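Local coordinates for DNA replication protein DnaC (PDB 3ECC) that serves as a bacterial helicase loader in replication initiation and probably binds ATP through a P-loop fold of the AAA type, at residues 77-82 against 115-120; 83-88 against 92-97. All coordinates share one frame; numbering follows the deposited sequence.

Helix 75-86 carries one side of both contacts: its earlier turns meet the start of helix 116-131 in contact 1, and its last turn meets helix 93-99 in contact 2. The centres of the two contacts lie about 11 Å apart and are joined by side chains. K83 CD packs 3.5 Å from W117 CZ3 while the lysine makes a cation-pi contact with the indole; L82 CD2 comes within 3.5 Å of F94 CD2. Contact 1 is the nearer to the nucleotide site, with the side chain of I79 about 10 Å from that of D108, a magnesium-binding residue that also lines the beryllium trifluoride pocket. Contact 2 lies at the surface, away from the annotated sites.

Contact 1 of 2, residues 77-82 against 115-120; sequences DLIFRL and SDWQRE
Apolar contacts between I79 and F80 on helix 75-86 and W117 and Q118 at the start of helix 116-131 bring these helices together. I79 does most through one methyl: CG2 reaches 3.5 Å to W117 CZ3, meeting the indole obliquely, and 3.6 Å to Q118 CG, where the two side chains cross at about a right angle. CG2 is anti to the backbone N and CG1 beside it (chi1 -79°), a torsion that turns the methyl to where indole rim and glutamine CG lie side by side. F80 adds a looser touch, its CE1 lying 4.0 Å from W117 CH2, in the indole plane at the edge of the six-membered ring. Q118 CG also lies over one face of that indole, offset toward its rim, on the same side as I79 CG2; K83 occupies the opposite face.

No polar bond crosses the interface, but one fixes the glutamine. The backbone N of S115, the N-cap residue, donates to Q118 OE1 at 3.2 Å, nearly straight at 164° and on a lone pair in the carbonyl plane; S115 OG adds a weak bond to the same oxygen. Replacing Q118 by alanine would probably leave the S115 amide without this acceptor and open a gap beside I79 CG2 and the indole face.

In a capping box the third helical residue accepts this bond; the reciprocal one from the serine side chain is absent, so the box is incomplete. The helices, their short segments crossing at 103° with axes 10.5 Å apart, belong to the alpha/beta P-loop NTPase fold built round a parallel sheet.

Contact 2 of 2, residues 83-88 against 92-97; sequences KHLMDE and TKFLKT
The F94 ring receives a methyl of L85 obliquely, CD1 standing 3.7 Å from ring atom CD2 and 3.9 Å from F94 CB, and the two side chains cross at about a right angle. With chi1 at 179°, the ring of F94 swings away from its own backbone N and reaches from helix 93-99 to helix 75-86. There it also touches L78, R81 and L82, so the L85 methyl supplies only part of the ring's surroundings and the phenylalanine packs along more than one turn of the neighbouring helix.

A second apolar touch is longer. M86 brings its sulfur to L95, SD lying 4.2 Å from CD2, and L95 also packs on L82.

These pairs join two helices that lie in succession on the crossover from strand 71-74 to strand 104-107, parallel neighbours in the sheet. Strand 71-74 is an outermost strand of that sheet, and the connection sits at the periphery of the P-loop NTPase domain. No hydrogen bond links the two segments.

Within 92-97, T97 turns its hydroxyl back on the preceding turn: OG1 donates to F94 O at 2.6 Å, approaching from above the carbonyl plane, 39° out of it. The backbone N of F94 in turn donates a weak hydrogen bond to D91 OD1, three residues earlier in the chain.

Contact 1 of 2, residues 77-82 against 115-120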
# COMPACT_ATOMS: atom_id res chain seq x y z
N ASP A 77 1.89 7.10 10.53
CA ASP A 77 0.80 7.97 10.96
C ASP A 77 -0.43 7.19 11.37
O ASP A 77 -1.07 7.53 12.36
CB ASP A 77 0.44 8.99 9.87
CG ASP A 77 -0.73 9.87 10.25
OD1 ASP A 77 -0.66 10.52 11.30
OD2 ASP A 77 -1.73 9.89 9.51
N LEU A 78 -0.75 6.13 10.63
CA LEU A 78 -1.89 5.27 10.96
C LEU A 78 -1.67 4.52 12.27
O LEU A 78 -2.57 4.43 13.09
CB LEU A 78 -2.21 4.28 9.83
CG LEU A 78 -3.40 3.32 10.04
CD1 LEU A 78 -4.73 4.06 10.15
CD2 LEU A 78 -3.46 2.30 8.92
N ILE A 79 -0.45 4.03 12.46
CA ILE A 79 -0.09 3.27 13.64
C ILE A 79 -0.09 4.11 14.92
O ILE A 79 -0.65 3.69 15.92
CB ILE A 79 1.27 2.56 13.44
CG1 ILE A 79 1.05 1.30 12.60
CG2 ILE A 79 1.93 2.21 14.77
CD1 ILE A 79 2.27 0.86 11.87
N PHE A 80 0.50 5.31 14.86
CA PHE A 80 0.49 6.24 16.01
C PHE A 80 -0.93 6.67 16.40
O PHE A 80 -1.22 6.82 17.59
CB PHE A 80 1.35 7.49 15.73
CG PHE A 80 2.83 7.26 15.87
CD1 PHE A 80 3.36 6.70 17.02
CD2 PHE A 80 3.71 7.65 14.86
CE1 PHE A 80 4.74 6.49 17.15
CE2 PHE A 80 5.07 7.44 14.98
CZ PHE A 80 5.59 6.87 16.13
N ARG A 81 -1.79 6.87 15.41
CA ARG A 81 -3.19 7.21 15.65
C ARG A 81 -3.86 6.10 16.43
O ARG A 81 -4.38 6.32 17.53
CB ARG A 81 -3.94 7.40 14.34
CG ARG A 81 -3.86 8.78 13.74
CD ARG A 81 -5.07 9.01 12.87
NE ARG A 81 -4.76 9.80 11.69
CZ ARG A 81 -5.65 10.12 10.75
NH1 ARG A 81 -6.91 9.72 10.87
NH2 ARG A 81 -5.29 10.84 9.70
N LEU A 82 -3.84 4.90 15.86
CA LEU A 82 -4.48 3.74 16.45
C LEU A 82 -3.95 3.41 17.83
O LEU A 82 -4.73 3.24 18.76
CB LEU A 82 -4.35 2.52 15.54
CG LEU A 82 -5.21 2.54 14.27
CD1 LEU A 82 -4.73 1.47 13.30
CD2 LEU A 82 -6.69 2.37 14.60
N SER A 115 8.75 -1.40 16.60
CA SER A 115 8.62 -1.98 17.94
C SER A 115 7.51 -3.02 17.97
O SER A 115 6.64 -3.04 17.10
CB SER A 115 8.35 -0.89 18.97
OG SER A 115 7.24 -0.10 18.60
N ASP A 116 7.53 -3.88 18.99
CA ASP A 116 6.64 -5.04 19.06
C ASP A 116 5.17 -4.69 18.82
O ASP A 116 4.45 -5.43 18.14
CB ASP A 116 6.80 -5.78 20.39
CG ASP A 116 8.06 -6.64 20.44
OD1 ASP A 116 8.18 -7.47 21.38
OD2 ASP A 116 8.93 -6.50 19.55
N TRP A 117 4.72 -3.56 19.38
CA TRP A 117 3.33 -3.13 19.26
C TRP A 117 3.00 -2.56 17.88
O TRP A 117 1.84 -2.55 17.47
CB TRP A 117 2.96 -2.12 20.36
CG TRP A 117 3.85 -0.90 20.38
CD1 TRP A 117 4.99 -0.73 21.12
CD2 TRP A 117 3.68 0.30 19.61
NE1 TRP A 117 5.53 0.51 20.87
CE2 TRP A 117 4.75 1.16 19.95
CE3 TRP A 117 2.73 0.74 18.68
CZ2 TRP A 117 4.90 2.43 19.39
CZ3 TRP A 117 2.88 2.00 18.13
CH2 TRP A 117 3.96 2.83 18.48
N GLN A 118 4.01 -2.06 17.17
CA GLN A 118 3.86 -1.65 15.78
C GLN A 118 3.77 -2.87 14.87
O GLN A 118 3.00 -2.87 13.91
CB GLN A 118 5.02 -0.78 15.34
CG GLN A 118 4.97 0.64 15.83
CD GLN A 118 6.11 1.49 15.29
OE1 GLN A 118 7.29 1.16 15.45
NE2 GLN A 118 5.76 2.60 14.64
N ARG A 119 4.57 -3.89 15.17
CA ARG A 119 4.53 -5.14 14.43
C ARG A 119 3.22 -5.87 14.71
O ARG A 119 2.77 -6.66 13.89
CB ARG A 119 5.71 -6.03 14.82
CG ARG A 119 7.08 -5.37 14.70
CD ARG A 119 7.64 -5.51 13.29
NE ARG A 119 9.09 -5.30 13.26
CZ ARG A 119 9.99 -6.28 13.24
NH1 ARG A 119 9.60 -7.55 13.23
NH2 ARG A 119 11.29 -5.99 13.22
N GLU A 120 2.63 -5.60 15.87
CA GLU A 120 1.35 -6.17 16.28
C GLU A 120 0.20 -5.67 15.41
O GLU A 120 -0.59 -6.46 14.90
CB GLU A 120 1.05 -5.85 17.75
CG GLU A 120 1.73 -6.77 18.78
CD GLU A 120 1.61 -6.25 20.22
OE1 GLU A 120 0.89 -5.25 20.43
OE2 GLU A 120 2.23 -6.85 21.13

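Contact 2 of 2, residues 83-88 against 92-97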
# COMPACT_ATOMS: atom_id res chain seq x y z
N LYS A 83 -2.62 3.32 17.97
CA LYS A 83 -2.03 2.98 19.27
C LYS A 83 -2.56 3.88 20.38
O LYS A 83 -2.70 3.45 21.53
CB LYS A 83 -0.51 3.02 19.25
CG LYS A 83 0.13 2.33 20.44
CD LYS A 83 1.28 3.13 21.01
CE LYS A 83 2.01 2.36 22.12
NZ LYS A 83 3.28 3.03 22.54
N HIS A 84 -2.87 5.13 20.03
CA HIS A 84 -3.43 6.08 21.00
C HIS A 84 -4.85 5.70 21.44
O HIS A 84 -5.10 5.53 22.63
CB HIS A 84 -3.39 7.51 20.48
CG HIS A 84 -4.05 8.49 21.40
ND1 HIS A 84 -5.22 9.14 21.08
CD2 HIS A 84 -3.75 8.84 22.67
CE1 HIS A 84 -5.59 9.90 22.09
NE2 HIS A 84 -4.71 9.74 23.07
N LEU A 85 -5.76 5.55 20.49
CA LEU A 85 -7.13 5.16 20.80
C LEU A 85 -7.26 3.68 21.19
O LEU A 85 -8.30 3.26 21.70
CB LEU A 85 -8.12 5.54 19.68
CG LEU A 85 -7.61 5.87 18.27
CD1 LEU A 85 -8.50 5.22 17.24
CD2 LEU A 85 -7.55 7.38 18.04
N MET A 86 -6.21 2.90 20.94
CA MET A 86 -6.13 1.53 21.46
C MET A 86 -5.97 1.58 22.98
O MET A 86 -6.65 0.84 23.70
CB MET A 86 -4.97 0.73 20.85
CG MET A 86 -5.01 0.57 19.34
SD MET A 86 -6.42 -0.36 18.73
CE MET A 86 -5.70 -1.98 18.55
N ASP A 87 -5.08 2.44 23.46
CA ASP A 87 -4.90 2.61 24.90
C ASP A 87 -5.56 3.88 25.47
O ASP A 87 -5.17 4.37 26.54
CB ASP A 87 -3.42 2.50 25.30
CG ASP A 87 -2.52 3.43 24.51
OD1 ASP A 87 -2.92 4.59 24.29
OD2 ASP A 87 -1.42 2.99 24.12
N GLU A 88 -6.56 4.40 24.76
CA GLU A 88 -7.47 5.38 25.34
C GLU A 88 -8.80 4.71 25.62
O GLU A 88 -9.62 5.24 26.37
CB GLU A 88 -7.66 6.60 24.43
CG GLU A 88 -8.26 7.83 25.13
CD GLU A 88 -7.31 8.47 26.15
OE1 GLU A 88 -6.07 8.32 26.01
OE2 GLU A 88 -7.81 9.12 27.10
N THR A 92 -13.42 2.58 18.86
CA THR A 92 -13.31 1.41 17.99
C THR A 92 -13.79 1.78 16.60
O THR A 92 -13.43 1.14 15.61
CB THR A 92 -14.14 0.20 18.50
OG1 THR A 92 -13.87 -0.02 19.89
CG2 THR A 92 -13.78 -1.06 17.73
N LYS A 93 -14.60 2.83 16.53
CA LYS A 93 -15.23 3.26 15.28
C LYS A 93 -14.22 3.56 14.18
O LYS A 93 -14.45 3.24 13.01
CB LYS A 93 -16.15 4.47 15.51
CG LYS A 93 -17.45 4.11 16.23
CD LYS A 93 -18.39 5.31 16.39
CE LYS A 93 -19.71 4.88 17.03
NZ LYS A 93 -20.61 6.03 17.34
N PHE A 94 -13.08 4.14 14.55
CA PHE A 94 -12.02 4.40 13.60
C PHE A 94 -11.34 3.11 13.12
O PHE A 94 -11.05 2.97 11.92
CB PHE A 94 -10.98 5.35 14.20
CG PHE A 94 -9.84 5.65 13.28
CD1 PHE A 94 -10.02 6.47 12.17
CD2 PHE A 94 -8.58 5.14 13.53
CE1 PHE A 94 -8.95 6.75 11.32
CE2 PHE A 94 -7.51 5.42 12.69
CZ PHE A 94 -7.70 6.23 11.58
N LEU A 95 -11.11 2.18 14.04
CA LEU A 95 -10.45 0.93 13.71
C LEU A 95 -11.27 0.07 12.73
O LEU A 95 -10.70 -0.54 11.82
CB LEU A 95 -10.13 0.14 14.97
CG LEU A 95 -9.43 -1.21 14.80
CD1 LEU A 95 -8.05 -1.06 14.18
CD2 LEU A 95 -9.33 -1.93 16.14
N LYS A 96 -12.59 0.05 12.91
CA LYS A 96 -13.48 -0.73 12.03
C LYS A 96 -13.55 -0.17 10.62
O LYS A 96 -13.60 -0.93 9.64
CB LYS A 96 -14.90 -0.81 12.60
CG LYS A 96 -15.19 -2.08 13.37
CD LYS A 96 -16.40 -1.90 14.25
CE LYS A 96 -16.26 -2.69 15.53
NZ LYS A 96 -16.93 -1.99 16.65
N THR A 97 -13.56 1.16 10.51
CA THR A 97 -13.60 1.82 9.22
C THR A 97 -12.32 1.57 8.45
O THR A 97 -12.35 1.46 7.22
CB THR A 97 -13.80 3.34 9.36
OG1 THR A 97 -12.96 3.83 10.41
CG2 THR A 97 -15.26 3.66 9.69